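Local coordinates for protein Cow rumen GH26 endo-mannanase (PDB 6UEH) that probably hydrolyses internal beta-1,4-mannosidic bonds in mannans such as galactomannan, as a family GH26 endo-mannanase from the cow rumen, at residues A[311-316]-A[362-367]; A[335-340]-A[371-376]; A[383-388]-A[424-429]. All blocks are in the same frame, centred on the assembly; numbering follows the deposited sequence.

Contact 1: A[311-316]-A[362-367]; sequences LHEAEG and NLYAWS. With ACT (acetate ion), chain D.
His312 and Asn362 bring the two segments together with their CA atoms 5.5 Å apart, and farther along the backbones stand wider, at 7.1 Å between the CA atoms of Glu315 and Tyr364. Asn362 works through OD1, which takes a weak hydrogen bond from Glu313 N at 3.3 Å and lies 3.1 Å from His312 CB. The same oxygen also accepts a bond from Arg309, and ND2 is bonded to strand 382-387, so the amide is held at both ends. Segment 311-316 follows strand 306-309 and segment 362-367 starts at the last residue of its neighbour 357-362, at the rim of the (beta/alpha)8 barrel that carries the active site in this clan. Glu313, just after the fourth strand, sits where family GH26 enzymes carry their acid/base glutamate. Its CG is 3.4 Å from Tyr364 OH, while its OE1 is bonded to Trp326. An acetate ion accepts a bond from His312 NE2. Gly316 O stands 3.8 Å above the plane of the Tyr364 ring, over its centre, and accepts the indole N-H at 2.8 Å from Trp366 NE1, lying 22° out of the indole plane. Glu315 is stretched out, with CG anti to the backbone N (chi1 180°) and CD continuing that line to 3.6 Å from Trp366 CD1, at the indole edge. Ser370 and the Asn319 amide bond its carboxylate, which waters link to Tyr364 N and Ser367 OG.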
# COMPACT_ATOMS: atom_id res chain seq x y z
N LEU A 311 -6.94 10.99 -7.35
CA LEU A 311 -7.38 9.80 -8.07
C LEU A 311 -7.04 8.53 -7.30
O LEU A 311 -6.53 7.56 -7.87
CB LEU A 311 -6.75 9.76 -9.46
CG LEU A 311 -7.03 10.98 -10.34
CD1 LEU A 311 -6.11 11.01 -11.55
CD2 LEU A 311 -8.48 10.97 -10.79
N HIS A 312 -7.33 8.54 -6.00
CA HIS A 312 -6.86 7.50 -5.10
C HIS A 312 -7.80 6.29 -5.05
O HIS A 312 -8.93 6.35 -5.53
CB HIS A 312 -6.68 8.07 -3.69
CG HIS A 312 -7.96 8.46 -3.02
ND1 HIS A 312 -8.83 9.39 -3.54
CD2 HIS A 312 -8.51 8.05 -1.85
CE1 HIS A 312 -9.86 9.53 -2.74
NE2 HIS A 312 -9.70 8.73 -1.70
N GLU A 313 -7.30 5.19 -4.48
CA GLU A 313 -8.05 3.94 -4.33
C GLU A 313 -8.70 3.51 -5.64
O GLU A 313 -9.83 3.04 -5.66
CB GLU A 313 -9.11 4.08 -3.24
CG GLU A 313 -8.54 4.38 -1.86
CD GLU A 313 -9.61 4.42 -0.78
OE1 GLU A 313 -10.81 4.30 -1.11
OE2 GLU A 313 -9.26 4.57 0.41
N ALA A 314 -7.95 3.67 -6.74
CA ALA A 314 -8.50 3.53 -8.09
C ALA A 314 -9.14 2.17 -8.36
O ALA A 314 -10.29 2.10 -8.80
CB ALA A 314 -7.41 3.80 -9.10
N GLU A 315 -8.39 1.09 -8.13
CA GLU A 315 -8.89 -0.24 -8.45
C GLU A 315 -10.11 -0.61 -7.60
O GLU A 315 -11.05 -1.23 -8.10
CB GLU A 315 -7.81 -1.30 -8.25
CG GLU A 315 -8.29 -2.71 -8.56
CD GLU A 315 -7.22 -3.77 -8.39
OE1 GLU A 315 -6.07 -3.41 -8.04
OE2 GLU A 315 -7.53 -4.96 -8.61
N GLY A 316 -10.10 -0.21 -6.34
CA GLY A 316 -11.13 -0.64 -5.41
C GLY A 316 -10.99 -2.12 -5.15
O GLY A 316 -9.91 -2.60 -4.79
N ASN A 362 -2.15 5.39 -5.23
CA ASN A 362 -2.56 4.17 -4.54
C ASN A 362 -2.42 2.96 -5.45
O ASN A 362 -2.65 3.03 -6.65
CB ASN A 362 -4.01 4.28 -4.05
CG ASN A 362 -4.12 4.90 -2.67
OD1 ASN A 362 -4.74 5.95 -2.50
ND2 ASN A 362 -3.53 4.25 -1.68
N LEU A 363 -2.02 1.84 -4.86
CA LEU A 363 -2.09 0.55 -5.53
C LEU A 363 -2.66 -0.44 -4.54
O LEU A 363 -2.56 -0.25 -3.33
CB LEU A 363 -0.71 0.10 -6.03
CG LEU A 363 -0.11 0.82 -7.23
CD1 LEU A 363 1.31 0.33 -7.49
CD2 LEU A 363 -0.97 0.63 -8.47
N TYR A 364 -3.28 -1.50 -5.06
CA TYR A 364 -3.69 -2.61 -4.21
C TYR A 364 -2.85 -3.83 -4.55
O TYR A 364 -2.04 -3.80 -5.48
CB TYR A 364 -5.18 -2.89 -4.38
CG TYR A 364 -6.05 -1.86 -3.69
CD1 TYR A 364 -6.38 -1.98 -2.35
CD2 TYR A 364 -6.50 -0.74 -4.38
CE1 TYR A 364 -7.16 -1.04 -1.72
CE2 TYR A 364 -7.29 0.22 -3.75
CZ TYR A 364 -7.61 0.06 -2.42
OH TYR A 364 -8.39 1.01 -1.79
N ALA A 365 -3.03 -4.91 -3.79
CA ALA A 365 -2.23 -6.11 -3.98
C ALA A 365 -3.10 -7.35 -4.08
O ALA A 365 -2.69 -8.43 -3.67
CB ALA A 365 -1.22 -6.25 -2.85
N TRP A 366 -4.30 -7.19 -4.63
CA TRP A 366 -5.24 -8.30 -4.75
C TRP A 366 -4.69 -9.42 -5.62
O TRP A 366 -4.83 -10.60 -5.31
CB TRP A 366 -6.58 -7.82 -5.32
CG TRP A 366 -7.18 -6.64 -4.62
CD1 TRP A 366 -7.56 -5.46 -5.19
CD2 TRP A 366 -7.47 -6.52 -3.22
NE1 TRP A 366 -8.07 -4.61 -4.24
CE2 TRP A 366 -8.02 -5.24 -3.02
CE3 TRP A 366 -7.32 -7.37 -2.12
CZ2 TRP A 366 -8.43 -4.79 -1.76
CZ3 TRP A 366 -7.72 -6.92 -0.87
CH2 TRP A 366 -8.27 -5.64 -0.70
N SER A 367 -4.07 -9.04 -6.73
CA SER A 367 -3.57 -9.99 -7.71
C SER A 367 -2.43 -9.33 -8.49
O SER A 367 -2.21 -8.13 -8.34
CB SER A 367 -4.69 -10.43 -8.66
OG SER A 367 -5.04 -9.39 -9.55
C ACT D . -11.62 7.81 1.56
O ACT D . -12.65 8.11 0.92
OXT ACT D . -10.54 8.12 1.02
CH3 ACT D . -11.69 7.14 2.90
O HOH W 1 -5.26 5.11 -7.11
O HOH W 2 -4.20 -1.48 -7.89
O HOH W 3 -6.49 -6.76 -10.04

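Contact 2: A[335-340]-A[371-376]; sequences KTYVEI and IQWYAG
Tyr337 and Trp373 meet where helix 334-351, which follows the fourth strand of the TIM barrel, lies against the loop leaving the fifth. The tyrosine CG is anti to its backbone N (chi1 165°), and this sets CG on the loop side, where the two side chains cross at about a right angle. Their rings are inclined at 46° and their centroids, with the six-membered ring taken for Trp373, are 5.6 Å apart, an oblique meeting. The benzo side of the indole does the touching: Tyr337 CD2 approaches Trp373 CE3 to 3.6 Å, and Tyr337 CB lies as close, 3.6 Å, to Trp373 CZ3. Farther round the same tyrosine ring, CE2 meets Trp373 O edge-on at 3.5 Å. Polar ends are held by the surroundings, Tyr337 OH by Leu311 O and Gln361 NE2, and Trp373 NE1 by Asn319 O. An alanine in place of Tyr337 would probably open a gap beside Trp373 CE3 where the phenol ring lay and leave Leu311 O and Gln361 NE2 without the hydroxyl. The next residue, Val338, straddles the loop with its two methyls. CG2 points at backbone oxygens and lies 3.5 Å from Gln372 O. CG1, anti to the backbone N (chi1 170°), instead packs 3.8 Å from Ala375 CA. Within the loop, Gly376 N sits 3.5 Å above the plane of the Tyr374 ring, over its centre.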
# COMPACT_ATOMS: atom_id res chain seq x y z
N LYS A 335 -6.77 0.73 -17.72
CA LYS A 335 -6.15 1.43 -18.84
C LYS A 335 -6.64 2.87 -18.95
O LYS A 335 -5.84 3.80 -19.09
CB LYS A 335 -6.42 0.68 -20.15
CG LYS A 335 -5.78 1.33 -21.37
CD LYS A 335 -6.18 0.63 -22.65
CE LYS A 335 -5.54 1.29 -23.87
NZ LYS A 335 -5.93 2.72 -24.01
N THR A 336 -7.95 3.05 -18.89
CA THR A 336 -8.53 4.39 -18.93
C THR A 336 -8.08 5.21 -17.73
O THR A 336 -7.77 6.39 -17.86
CB THR A 336 -10.07 4.34 -18.98
OG1 THR A 336 -10.49 3.73 -20.21
CG2 THR A 336 -10.66 5.74 -18.88
N TYR A 337 -8.04 4.57 -16.56
CA TYR A 337 -7.63 5.26 -15.34
C TYR A 337 -6.22 5.83 -15.45
O TYR A 337 -5.99 6.98 -15.08
CB TYR A 337 -7.70 4.33 -14.13
CG TYR A 337 -6.95 4.92 -12.95
CD1 TYR A 337 -7.49 5.96 -12.21
CD2 TYR A 337 -5.69 4.45 -12.59
CE1 TYR A 337 -6.81 6.52 -11.15
CE2 TYR A 337 -5.00 5.00 -11.53
CZ TYR A 337 -5.56 6.03 -10.81
OH TYR A 337 -4.87 6.58 -9.75
N VAL A 338 -5.29 5.02 -15.94
CA VAL A 338 -3.90 5.45 -16.09
C VAL A 338 -3.82 6.66 -17.02
O VAL A 338 -3.06 7.59 -16.77
CB VAL A 338 -3.00 4.31 -16.61
CG1 VAL A 338 -1.62 4.82 -16.99
CG2 VAL A 338 -2.89 3.20 -15.58
N GLU A 339 -4.62 6.64 -18.08
CA GLU A 339 -4.67 7.77 -19.01
C GLU A 339 -5.18 9.03 -18.32
O GLU A 339 -4.70 10.13 -18.59
CB GLU A 339 -5.54 7.42 -20.22
CG GLU A 339 -4.99 6.29 -21.08
CD GLU A 339 -5.88 5.93 -22.25
OE1 GLU A 339 -5.72 4.83 -22.82
OE2 GLU A 339 -6.75 6.76 -22.62
N ILE A 340 -6.15 8.87 -17.42
CA ILE A 340 -6.67 9.99 -16.65
C ILE A 340 -5.61 10.56 -15.71
O ILE A 340 -5.46 11.78 -15.60
CB ILE A 340 -7.92 9.59 -15.84
CG1 ILE A 340 -9.06 9.18 -16.79
CG2 ILE A 340 -8.37 10.73 -14.94
CD1 ILE A 340 -10.32 8.74 -16.08
N ILE A 371 -1.23 -4.30 -10.75
CA ILE A 371 -0.17 -3.42 -11.22
C ILE A 371 -0.60 -2.66 -12.49
O ILE A 371 0.06 -1.70 -12.89
CB ILE A 371 1.12 -4.20 -11.51
CG1 ILE A 371 2.34 -3.27 -11.45
CG2 ILE A 371 1.04 -4.92 -12.86
CD1 ILE A 371 3.65 -3.97 -11.73
N GLN A 372 -1.69 -3.08 -13.10
CA GLN A 372 -2.19 -2.42 -14.30
C GLN A 372 -2.76 -1.04 -13.98
O GLN A 372 -3.03 -0.24 -14.88
CB GLN A 372 -3.25 -3.27 -14.99
CG GLN A 372 -2.72 -4.61 -15.50
CD GLN A 372 -3.72 -5.33 -16.38
OE1 GLN A 372 -4.58 -4.71 -17.00
NE2 GLN A 372 -3.60 -6.65 -16.45
N TRP A 373 -2.93 -0.75 -12.69
CA TRP A 373 -3.42 0.55 -12.25
C TRP A 373 -2.27 1.50 -11.92
O TRP A 373 -2.49 2.61 -11.43
CB TRP A 373 -4.34 0.40 -11.04
CG TRP A 373 -5.57 -0.40 -11.31
CD1 TRP A 373 -5.68 -1.76 -11.32
CD2 TRP A 373 -6.87 0.11 -11.62
NE1 TRP A 373 -6.97 -2.13 -11.61
CE2 TRP A 373 -7.72 -1.00 -11.80
CE3 TRP A 373 -7.40 1.40 -11.75
CZ2 TRP A 373 -9.08 -0.86 -12.11
CZ3 TRP A 373 -8.75 1.53 -12.06
CH2 TRP A 373 -9.57 0.41 -12.24
N TYR A 374 -1.04 1.05 -12.17
CA TYR A 374 0.15 1.87 -11.94
C TYR A 374 0.48 2.70 -13.17
O TYR A 374 0.57 2.18 -14.28
CB TYR A 374 1.33 0.98 -11.55
CG TYR A 374 2.63 1.71 -11.30
CD1 TYR A 374 2.69 2.77 -10.40
CD2 TYR A 374 3.80 1.32 -11.93
CE1 TYR A 374 3.88 3.43 -10.16
CE2 TYR A 374 5.00 1.98 -11.70
CZ TYR A 374 5.03 3.03 -10.81
OH TYR A 374 6.22 3.68 -10.57
N ALA A 375 0.65 4.01 -12.98
CA ALA A 375 0.84 4.93 -14.10
C ALA A 375 2.27 4.96 -14.62
O ALA A 375 2.54 5.59 -15.65
CB ALA A 375 0.41 6.32 -13.69
N GLY A 376 3.19 4.29 -13.93
CA GLY A 376 4.56 4.21 -14.39
C GLY A 376 5.53 5.08 -13.62
O GLY A 376 5.13 6.06 -13.00

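Contact 3: A[383-388]-A[424-429]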
# COMPACT_ATOMS: atom_id res chain seq x y z
N ILE A 383 4.15 5.24 -3.69
CA ILE A 383 3.02 4.32 -3.70
C ILE A 383 2.32 4.33 -2.35
O ILE A 383 2.94 4.15 -1.31
CB ILE A 383 3.46 2.88 -4.02
CG1 ILE A 383 4.20 2.83 -5.36
CG2 ILE A 383 2.25 1.95 -4.04
CD1 ILE A 383 3.37 3.27 -6.53
N GLY A 384 1.01 4.54 -2.37
CA GLY A 384 0.22 4.51 -1.15
C GLY A 384 -0.63 3.26 -1.06
O GLY A 384 -1.11 2.76 -2.07
N TYR A 385 -0.79 2.74 0.15
CA TYR A 385 -1.73 1.64 0.37
C TYR A 385 -2.73 2.03 1.44
O TYR A 385 -2.35 2.48 2.53
CB TYR A 385 -1.00 0.35 0.76
CG TYR A 385 -1.94 -0.83 0.85
CD1 TYR A 385 -2.44 -1.43 -0.30
CD2 TYR A 385 -2.35 -1.33 2.08
CE1 TYR A 385 -3.32 -2.49 -0.24
CE2 TYR A 385 -3.23 -2.40 2.16
CZ TYR A 385 -3.71 -2.98 0.99
OH TYR A 385 -4.58 -4.04 1.05
N ASP A 386 -4.01 1.89 1.13
CA ASP A 386 -5.06 2.22 2.09
C ASP A 386 -5.54 0.94 2.77
O ASP A 386 -6.26 0.14 2.17
CB ASP A 386 -6.21 2.95 1.40
CG ASP A 386 -5.81 4.35 0.96
OD1 ASP A 386 -4.60 4.67 0.99
OD2 ASP A 386 -6.70 5.14 0.60
N LYS A 387 -5.13 0.77 4.02
CA LYS A 387 -5.32 -0.49 4.74
C LYS A 387 -6.48 -0.43 5.73
O LYS A 387 -6.33 0.06 6.85
CB LYS A 387 -4.04 -0.87 5.47
CG LYS A 387 -4.15 -2.18 6.24
CD LYS A 387 -3.12 -2.25 7.35
CE LYS A 387 -3.36 -1.16 8.39
NZ LYS A 387 -4.71 -1.29 9.02
N TYR A 388 -7.63 -0.95 5.32
CA TYR A 388 -8.77 -1.07 6.22
C TYR A 388 -9.06 -2.54 6.46
O TYR A 388 -9.74 -3.19 5.68
CB TYR A 388 -9.98 -0.35 5.64
CG TYR A 388 -9.83 1.15 5.61
CD1 TYR A 388 -10.19 1.93 6.70
CD2 TYR A 388 -9.34 1.80 4.48
CE1 TYR A 388 -10.06 3.30 6.69
CE2 TYR A 388 -9.20 3.18 4.46
CZ TYR A 388 -9.56 3.93 5.56
OH TYR A 388 -9.43 5.30 5.55
N ILE A 424 6.99 3.20 -0.32
CA ILE A 424 5.64 2.70 -0.09
C ILE A 424 5.15 3.08 1.30
O ILE A 424 5.89 2.97 2.28
CB ILE A 424 5.58 1.18 -0.24
CG1 ILE A 424 6.19 0.78 -1.58
CG2 ILE A 424 4.15 0.67 -0.13
CD1 ILE A 424 6.07 -0.64 -1.85
N SER A 425 3.90 3.51 1.38
CA SER A 425 3.34 3.97 2.65
C SER A 425 1.93 3.46 2.91
O SER A 425 1.27 2.92 2.02
CB SER A 425 3.32 5.50 2.68
OG SER A 425 2.41 6.00 1.72
N LEU A 426 1.47 3.62 4.15
CA LEU A 426 0.07 3.43 4.49
C LEU A 426 -0.63 4.78 4.41
O LEU A 426 -0.71 5.50 5.40
CB LEU A 426 -0.08 2.81 5.89
CG LEU A 426 0.40 1.37 6.05
CD1 LEU A 426 0.36 0.95 7.51
CD2 LEU A 426 -0.44 0.43 5.19
N ALA A 427 -1.10 5.12 3.21
CA ALA A 427 -1.71 6.42 2.96
C ALA A 427 -2.98 6.63 3.76
O ALA A 427 -3.31 7.75 4.14
CB ALA A 427 -1.98 6.59 1.47
N GLU A 428 -3.71 5.54 3.99
CA GLU A 428 -4.89 5.53 4.86
C GLU A 428 -4.96 4.22 5.62
O GLU A 428 -4.49 3.19 5.14
CB GLU A 428 -6.19 5.71 4.06
CG GLU A 428 -6.34 7.02 3.31
CD GLU A 428 -7.70 7.15 2.67
OE1 GLU A 428 -8.63 6.42 3.08
OE2 GLU A 428 -7.86 7.97 1.74
N ASN A 429 -5.56 4.26 6.81
CA ASN A 429 -5.84 3.03 7.54
C ASN A 429 -6.91 3.22 8.60
O ASN A 429 -7.25 4.34 8.97
CB ASN A 429 -4.56 2.47 8.19
CG ASN A 429 -3.77 3.53 8.94
OD1 ASN A 429 -2.75 4.03 8.46
ND2 ASN A 429 -4.23 3.87 10.14
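Asp386 and Glu428 cross their side chains near the C-terminal ends of two parallel neighbours, the sixth and seventh strands of the (beta/alpha)8 barrel, which helix 408-417 joins into a beta-alpha-beta unit. Asp386 OD2 lies 3.3 Å from Glu428 OE2, with the carboxylate planes 28° apart. Arg309, on strand 306-309, makes salt bridges to both residues, and Asp386 OD1 is bonded by Asn362 ND2. On its other oxygen Glu428 is gripped by a hydroxyl: Tyr388 OH donates to Glu428 OE1 at 2.8 Å, reaching it from the anti side. Clan GH-A enzymes carry their nucleophile at the end of the seventh strand, consistent with the place of Glu428, and a bound acetate lies about 3 Å from the side chain of Glu428. Behind these side chains the backbones fix the positions. Ser425 N bonds to Ile383 O at 2.9 Å and Tyr385 N to Ser425 O at 2.8 Å. A beta bulge then shifts the pairing by one residue before Lys387 N takes up Glu428 O at 2.7 Å. Gly384 lies beside the bulge, where a CB would clash with Ala427 CB; as it is, Ala427 CB rests 4.0 Å from Gly384 CA.

Overall arrangement
All three contacts lie in the GH26 barrel rather than the CBM6 region, which carries the calcium site. The segments of contacts 1 and 2 alternate along the chain, and contact 3 follows both. Contact 1 lies between the other two, its centre about 10 Å from those of contacts 2 and 3, which are about 18 Å from each other. The packing of Ala314 on Tyr337 and Trp373 ties it outward to helix 334-351 and the loop beside it, and Asn362 ties it inward to strand 382-387. Consecutive strands four to seven thus come to bear on one rim: contacts 1 and 3 line the probable substrate-binding centre, and contact 2 backs it from the helical layer.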